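Local coordinates for Alpha/beta fold hydrolase (Pseudomonas aeruginosa, PDB 6I8W), which is a membrane-bound phospholipase A that degrades membrane phospholipids and acts as a virulence factor of this bacterium, at residues L66-F71 and L131-N136; S156-D161 and P249-W254. All coordinates share one frame; numbering follows the deposited sequence.

In the fold
Contacts 1 and 2 are both buried and belong to one mixed sheet: strands 64-68 and 131-136 pair in contact 1, strands 154-160 and 250-255 in contact 2. The middle strands are themselves neighbours, joined by Leu133 O to Ala158 N at 2.8 Å and by His132 ND1 to Ser156 OG at 2.6 Å, both probable hydrogen bonds. The centre of contact 1 lies about 7 Å from the centre of the chain, that of contact 2 about 14 Å, nearer one edge of the sheet. Aliphatic side chains make most of the packing in both, with His132-Ser156 a polar exception between them; C-terminally, contact 1 reaches a water and fatty acid, contact 2 sets aspartate against indole.

Contact 1: residues L66-F71 and L131-N136; sequences LLIHGF and LHLAGN. With MYR (myristic acid), chain C.
Leu66 carries CG anti to its backbone N (chi1 175°), whereas Leu131 holds CG between N and the carbonyl carbon (chi1 47°). These torsions bring the two branches together at an oblique crossing, Leu66 CD2 to Leu131 CD2 at 3.6 Å. The same Leu66 CD2 lies 3.9 Å from Leu133 CD2, this time with the side chains alongside and pointing the same way. Val119 and Phe122 of helix 112-125 also touch Leu66. On the opposite face, Leu67 CD2 reaches Ala134 CB at 3.8 Å.

The backbones run parallel, their axes 16° apart, and four hydrogen bonds join them, from Leu66 N to His132 O (2.8 Å) through Asn136 N to Ile68 O (3.0 Å). Past that last bond the segment 66-71 leaves the sheet. Gly70 has no side chain, which lets its CA come within 3.2 Å of Asn136 O. Gly70 N donates to a water, 2.9 Å away, that can also hydrogen-bond to Asn136 OD1 and so bridge the two segments. The amide ND2 of Asn136 is bonded to Ile160 O and His286 O, which fixes the rotation of the group, while Asn136 OD1 comes within 3.3 Å of O1 of the myristic acid.

Strand 131-136 thus delivers Gly135 and Asn136 into a probable GxSxG nucleophile elbow. The His-Gly turn beside it matches the loop that commonly contributes to the oxyanion hole of alpha/beta hydrolases, with the carboxyl end of a fatty acid close by.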
loop_
_atom_site.group_PDB
_atom_site.type_symbol
_atom_site.label_atom_id
_atom_site.label_comp_id
_atom_site.label_asym_id
_atom_site.label_seq_id
_atom_site.Cartn_x
_atom_site.Cartn_y
_atom_site.Cartn_z
ATOM N N LEU A 66 -9.283 0.367 7.986
ATOM C CA LEU A 66 -7.991 -0.313 7.906
ATOM C C LEU A 66 -7.478 -0.250 6.472
ATOM O O LEU A 66 -8.123 -0.750 5.540
ATOM C CB LEU A 66 -8.119 -1.772 8.377
ATOM C CG LEU A 66 -6.875 -2.646 8.228
ATOM C CD1 LEU A 66 -5.702 -2.049 8.991
ATOM C CD2 LEU A 66 -7.177 -4.059 8.744
ATOM N N LEU A 67 -6.303 0.347 6.304
ATOM C CA LEU A 67 -5.756 0.644 4.983
ATOM C C LEU A 67 -4.588 -0.276 4.674
ATOM O O LEU A 67 -3.663 -0.406 5.484
ATOM C CB LEU A 67 -5.303 2.118 4.907
ATOM C CG LEU A 67 -6.279 3.179 5.431
ATOM C CD1 LEU A 67 -5.673 4.590 5.313
ATOM C CD2 LEU A 67 -7.604 3.115 4.673
ATOM N N ILE A 68 -4.607 -0.891 3.494
ATOM C CA ILE A 68 -3.604 -1.910 3.163
ATOM C C ILE A 68 -2.854 -1.538 1.881
ATOM O O ILE A 68 -3.436 -1.498 0.793
ATOM C CB ILE A 68 -4.256 -3.302 2.981
ATOM C CG1 ILE A 68 -5.205 -3.616 4.149
ATOM C CG2 ILE A 68 -3.182 -4.393 2.815
ATOM C CD1 ILE A 68 -5.976 -4.930 3.962
ATOM N N HIS A 69 -1.557 -1.287 2.016
ATOM C CA HIS A 69 -0.722 -0.866 0.893
ATOM C C HIS A 69 -0.475 -2.001 -0.123
ATOM O O HIS A 69 -0.784 -3.176 0.131
ATOM C CB HIS A 69 0.616 -0.364 1.435
ATOM C CG HIS A 69 1.421 -1.453 2.070
ATOM N ND1 HIS A 69 2.123 -2.380 1.324
ATOM C CD2 HIS A 69 1.583 -1.815 3.367
ATOM C CE1 HIS A 69 2.711 -3.246 2.134
ATOM N NE2 HIS A 69 2.402 -2.928 3.384
ATOM N N GLY A 70 0.142 -1.655 -1.251
ATOM C CA GLY A 70 0.400 -2.627 -2.293
ATOM C C GLY A 70 1.826 -3.151 -2.309
ATOM O O GLY A 70 2.585 -2.944 -1.368
ATOM N N PHE A 71 2.174 -3.847 -3.386
ATOM C CA PHE A 71 3.466 -4.504 -3.511
ATOM C C PHE A 71 4.621 -3.503 -3.443
ATOM O O PHE A 71 4.604 -2.485 -4.122
ATOM C CB PHE A 71 3.544 -5.287 -4.826
ATOM C CG PHE A 71 4.903 -5.870 -5.092
ATOM C CD1 PHE A 71 5.294 -7.055 -4.488
ATOM C CD2 PHE A 71 5.807 -5.213 -5.914
ATOM C CE1 PHE A 71 6.552 -7.595 -4.717
ATOM C CE2 PHE A 71 7.068 -5.729 -6.145
ATOM C CZ PHE A 71 7.447 -6.931 -5.549
ATOM N N LEU A 131 -14.901 -3.455 10.835
ATOM C CA LEU A 131 -14.088 -2.413 10.224
ATOM C C LEU A 131 -14.393 -2.204 8.764
ATOM O O LEU A 131 -14.962 -3.076 8.112
ATOM C CB LEU A 131 -12.587 -2.735 10.383
ATOM C CG LEU A 131 -12.000 -4.118 10.070
ATOM C CD1 LEU A 131 -12.332 -4.650 8.698
ATOM C CD2 LEU A 131 -10.488 -4.088 10.239
ATOM N N HIS A 132 -14.026 -1.024 8.268
ATOM C CA HIS A 132 -14.006 -0.764 6.842
ATOM C C HIS A 132 -12.617 -1.106 6.343
ATOM O O HIS A 132 -11.632 -0.799 7.007
ATOM C CB HIS A 132 -14.320 0.695 6.536
ATOM C CG HIS A 132 -15.624 1.157 7.098
ATOM N ND1 HIS A 132 -16.788 1.163 6.361
ATOM C CD2 HIS A 132 -15.955 1.600 8.335
ATOM C CE1 HIS A 132 -17.779 1.620 7.113
ATOM N NE2 HIS A 132 -17.298 1.891 8.315
ATOM N N LEU A 133 -12.545 -1.736 5.179
ATOM C CA LEU A 133 -11.270 -2.097 4.569
ATOM C C LEU A 133 -11.038 -1.265 3.334
ATOM O O LEU A 133 -11.964 -1.062 2.552
ATOM C CB LEU A 133 -11.260 -3.579 4.162
ATOM C CG LEU A 133 -11.159 -4.681 5.200
ATOM C CD1 LEU A 133 -11.333 -6.039 4.506
ATOM C CD2 LEU A 133 -9.793 -4.578 5.876
ATOM N N ALA A 134 -9.804 -0.816 3.133
ATOM C CA ALA A 134 -9.404 -0.239 1.854
ATOM C C ALA A 134 -8.025 -0.771 1.482
ATOM O O ALA A 134 -7.138 -0.826 2.319
ATOM C CB ALA A 134 -9.388 1.293 1.904
ATOM N N GLY A 135 -7.851 -1.170 0.232
ATOM C CA GLY A 135 -6.574 -1.700 -0.190
ATOM C C GLY A 135 -6.206 -1.258 -1.584
ATOM O O GLY A 135 -7.058 -1.197 -2.476
ATOM N N ASN A 136 -4.925 -0.966 -1.775
ATOM C CA ASN A 136 -4.410 -0.612 -3.087
ATOM C C ASN A 136 -3.598 -1.755 -3.712
ATOM O O ASN A 136 -2.699 -2.313 -3.077
ATOM C CB ASN A 136 -3.551 0.651 -2.980
ATOM C CG ASN A 136 -2.771 0.954 -4.254
ATOM O OD1 ASN A 136 -1.543 0.918 -4.258
ATOM N ND2 ASN A 136 -3.482 1.273 -5.333
HETATM C C1 MYR C . 2.590 0.118 -5.687
HETATM O O1 MYR C . 1.555 0.102 -4.982
HETATM O O2 MYR C . 2.846 -0.778 -6.523
HETATM C C2 MYR C . 3.525 1.309 -5.589
HETATM C C3 MYR C . 3.015 2.291 -4.534
HETATM C C4 MYR C . 3.717 3.642 -4.635
HETATM C C5 MYR C . 5.186 3.552 -4.250
HETATM C C6 MYR C . 5.773 4.952 -4.133
HETATM C C7 MYR C . 6.249 5.253 -2.715
HETATM C C8 MYR C . 5.886 6.679 -2.309
HETATM C C9 MYR C . 7.001 7.355 -1.513
HETATM C C10 MYR C . 6.610 7.502 -0.048
HETATM C C11 MYR C . 7.543 8.448 0.701
HETATM C C12 MYR C . 7.383 8.271 2.207
HETATM C C13 MYR C . 7.675 9.570 2.941
HETATM C C14 MYR C . 6.681 9.771 4.062
HETATM O O HOH W 1 0.038 1.137 -2.038
#

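Contact 2: residues S156-D161 and P249-W254; sequences SLALID and PTLLLW
Asp161 lies against the indole of Trp254 through its backbone as well as its carboxylate. Its CA stands 3.4 Å from the centroid of the six-membered ring of Trp254 and only 3° off the ring normal, a CH-pi contact over the face. Above the same ring system, Asp161 OD2 approaches Trp254 CD1 at 3.3 Å, the carboxylate and ring planes being 30° apart. The polar partners lie outside the two segments: Gly255 N bonds to Asp161 OD2, and Trp254 NE1 to Leu261 O. Helix 265-269 packs on the indole through Ser265, Ile266 and Met269.

Backbone pairing sets this meeting up, since Asp161 N donates to Leu253 O at 2.9 Å, the last of five bonds in a parallel ladder. The two strands belong to the central sheet of the alpha/beta hydrolase fold, and their C-terminal ends bring the Asp161 side chain against His286, and its OD2 close to OD2 of another acidic residue, Asp258, both of a probable Ser-His-Asp triad.

Leu159 sits mid-ladder. Its N reaches Leu251 O at 2.7 Å and its O accepts from Leu253 N at 3.0 Å, both nearly straight. With CG anti to the carbonyl carbon (chi1 -62°), Leu159 CD1 touches Leu252 CD2 at 3.9 Å, alongside, and Thr250 CG2 at 4.0 Å, across. On the other face of the sheet, Ile160 CG2 meets Leu253 CD2 at 4.0 Å, their side chains pointing the same way.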
loop_
_atom_site.group_PDB
_atom_site.type_symbol
_atom_site.label_atom_id
_atom_site.label_comp_id
_atom_site.label_asym_id
_atom_site.label_seq_id
_atom_site.Cartn_x
_atom_site.Cartn_y
_atom_site.Cartn_z
ATOM N N SER A 156 -17.420 -2.265 5.017
ATOM C CA SER A 156 -17.343 -1.839 3.626
ATOM C C SER A 156 -15.960 -2.162 3.094
ATOM O O SER A 156 -15.026 -2.390 3.862
ATOM C CB SER A 156 -17.637 -0.343 3.464
ATOM O OG SER A 156 -16.540 0.453 3.902
ATOM N N LEU A 157 -15.843 -2.170 1.772
ATOM C CA LEU A 157 -14.606 -2.539 1.103
ATOM C C LEU A 157 -14.325 -1.536 -0.001
ATOM O O LEU A 157 -15.205 -1.217 -0.793
ATOM C CB LEU A 157 -14.717 -3.946 0.529
ATOM C CG LEU A 157 -13.591 -4.409 -0.397
ATOM C CD1 LEU A 157 -12.279 -4.540 0.389
ATOM C CD2 LEU A 157 -13.982 -5.737 -1.049
ATOM N N ALA A 158 -13.106 -1.022 -0.041
ATOM C CA ALA A 158 -12.701 -0.132 -1.115
ATOM C C ALA A 158 -11.502 -0.761 -1.799
ATOM O O ALA A 158 -10.460 -1.008 -1.175
ATOM C CB ALA A 158 -12.364 1.284 -0.585
ATOM N N LEU A 159 -11.671 -1.028 -3.082
ATOM C CA LEU A 159 -10.628 -1.631 -3.888
ATOM C C LEU A 159 -10.068 -0.529 -4.755
ATOM O O LEU A 159 -10.729 -0.050 -5.666
ATOM C CB LEU A 159 -11.182 -2.792 -4.726
ATOM C CG LEU A 159 -11.739 -3.943 -3.889
ATOM C CD1 LEU A 159 -12.374 -5.035 -4.774
ATOM C CD2 LEU A 159 -10.613 -4.535 -3.025
ATOM N N ILE A 160 -8.858 -0.098 -4.435
ATOM C CA ILE A 160 -8.258 1.015 -5.140
ATOM C C ILE A 160 -7.211 0.469 -6.102
ATOM O O ILE A 160 -6.093 0.154 -5.685
ATOM C CB ILE A 160 -7.641 2.022 -4.137
ATOM C CG1 ILE A 160 -8.748 2.531 -3.187
ATOM C CG2 ILE A 160 -6.948 3.189 -4.875
ATOM C CD1 ILE A 160 -8.255 3.419 -2.046
ATOM N N ASP A 161 -7.582 0.340 -7.375
ATOM C CA ASP A 161 -6.683 -0.253 -8.365
ATOM C C ASP A 161 -6.142 -1.594 -7.859
ATOM O O ASP A 161 -4.933 -1.802 -7.816
ATOM C CB ASP A 161 -5.517 0.702 -8.680
ATOM C CG ASP A 161 -5.996 2.072 -9.151
ATOM O OD1 ASP A 161 -6.609 2.795 -8.328
ATOM O OD2 ASP A 161 -5.761 2.437 -10.330
ATOM N N PRO A 249 -20.807 -3.506 1.011
ATOM C CA PRO A 249 -20.736 -2.540 -0.090
ATOM C C PRO A 249 -19.283 -2.396 -0.528
ATOM O O PRO A 249 -18.400 -2.281 0.329
ATOM C CB PRO A 249 -21.235 -1.220 0.526
ATOM C CG PRO A 249 -21.839 -1.580 1.824
ATOM C CD PRO A 249 -21.204 -2.870 2.278
ATOM N N THR A 250 -19.042 -2.384 -1.829
ATOM C CA THR A 250 -17.685 -2.414 -2.345
ATOM C C THR A 250 -17.459 -1.268 -3.325
ATOM O O THR A 250 -18.148 -1.153 -4.341
ATOM C CB THR A 250 -17.387 -3.763 -3.043
ATOM O OG1 THR A 250 -17.521 -4.825 -2.092
ATOM C CG2 THR A 250 -15.974 -3.784 -3.618
ATOM N N LEU A 251 -16.493 -0.418 -3.004
ATOM C CA LEU A 251 -16.110 0.670 -3.881
ATOM C C LEU A 251 -15.003 0.196 -4.812
ATOM O O LEU A 251 -13.988 -0.332 -4.353
ATOM C CB LEU A 251 -15.641 1.882 -3.076
ATOM C CG LEU A 251 -15.060 3.041 -3.900
ATOM C CD1 LEU A 251 -16.109 3.619 -4.863
ATOM C CD2 LEU A 251 -14.518 4.152 -2.956
ATOM N N LEU A 252 -15.216 0.370 -6.112
ATOM C CA LEU A 252 -14.185 0.134 -7.120
ATOM C C LEU A 252 -13.664 1.488 -7.560
ATOM O O LEU A 252 -14.399 2.245 -8.193
ATOM C CB LEU A 252 -14.754 -0.645 -8.325
ATOM C CG LEU A 252 -15.504 -1.919 -7.962
ATOM C CD1 LEU A 252 -16.073 -2.615 -9.204
ATOM C CD2 LEU A 252 -14.568 -2.859 -7.172
ATOM N N LEU A 253 -12.421 1.814 -7.217
ATOM C CA LEU A 253 -11.881 3.127 -7.585
ATOM C C LEU A 253 -10.592 2.961 -8.384
ATOM O O LEU A 253 -9.690 2.226 -7.962
ATOM C CB LEU A 253 -11.636 3.990 -6.334
ATOM C CG LEU A 253 -11.196 5.449 -6.547
ATOM C CD1 LEU A 253 -11.705 6.389 -5.440
ATOM C CD2 LEU A 253 -9.654 5.547 -6.662
ATOM N N TRP A 254 -10.502 3.658 -9.521
ATOM C CA TRP A 254 -9.364 3.510 -10.429
ATOM C C TRP A 254 -8.829 4.852 -10.886
ATOM O O TRP A 254 -9.583 5.820 -10.983
ATOM C CB TRP A 254 -9.758 2.694 -11.672
ATOM C CG TRP A 254 -8.856 1.503 -11.922
ATOM C CD1 TRP A 254 -7.785 1.441 -12.776
ATOM C CD2 TRP A 254 -8.954 0.211 -11.309
ATOM N NE1 TRP A 254 -7.211 0.188 -12.724
ATOM C CE2 TRP A 254 -7.908 -0.581 -11.828
ATOM C CE3 TRP A 254 -9.819 -0.348 -10.363
ATOM C CZ2 TRP A 254 -7.709 -1.905 -11.438
ATOM C CZ3 TRP A 254 -9.618 -1.664 -9.972
ATOM C CH2 TRP A 254 -8.571 -2.427 -10.511
#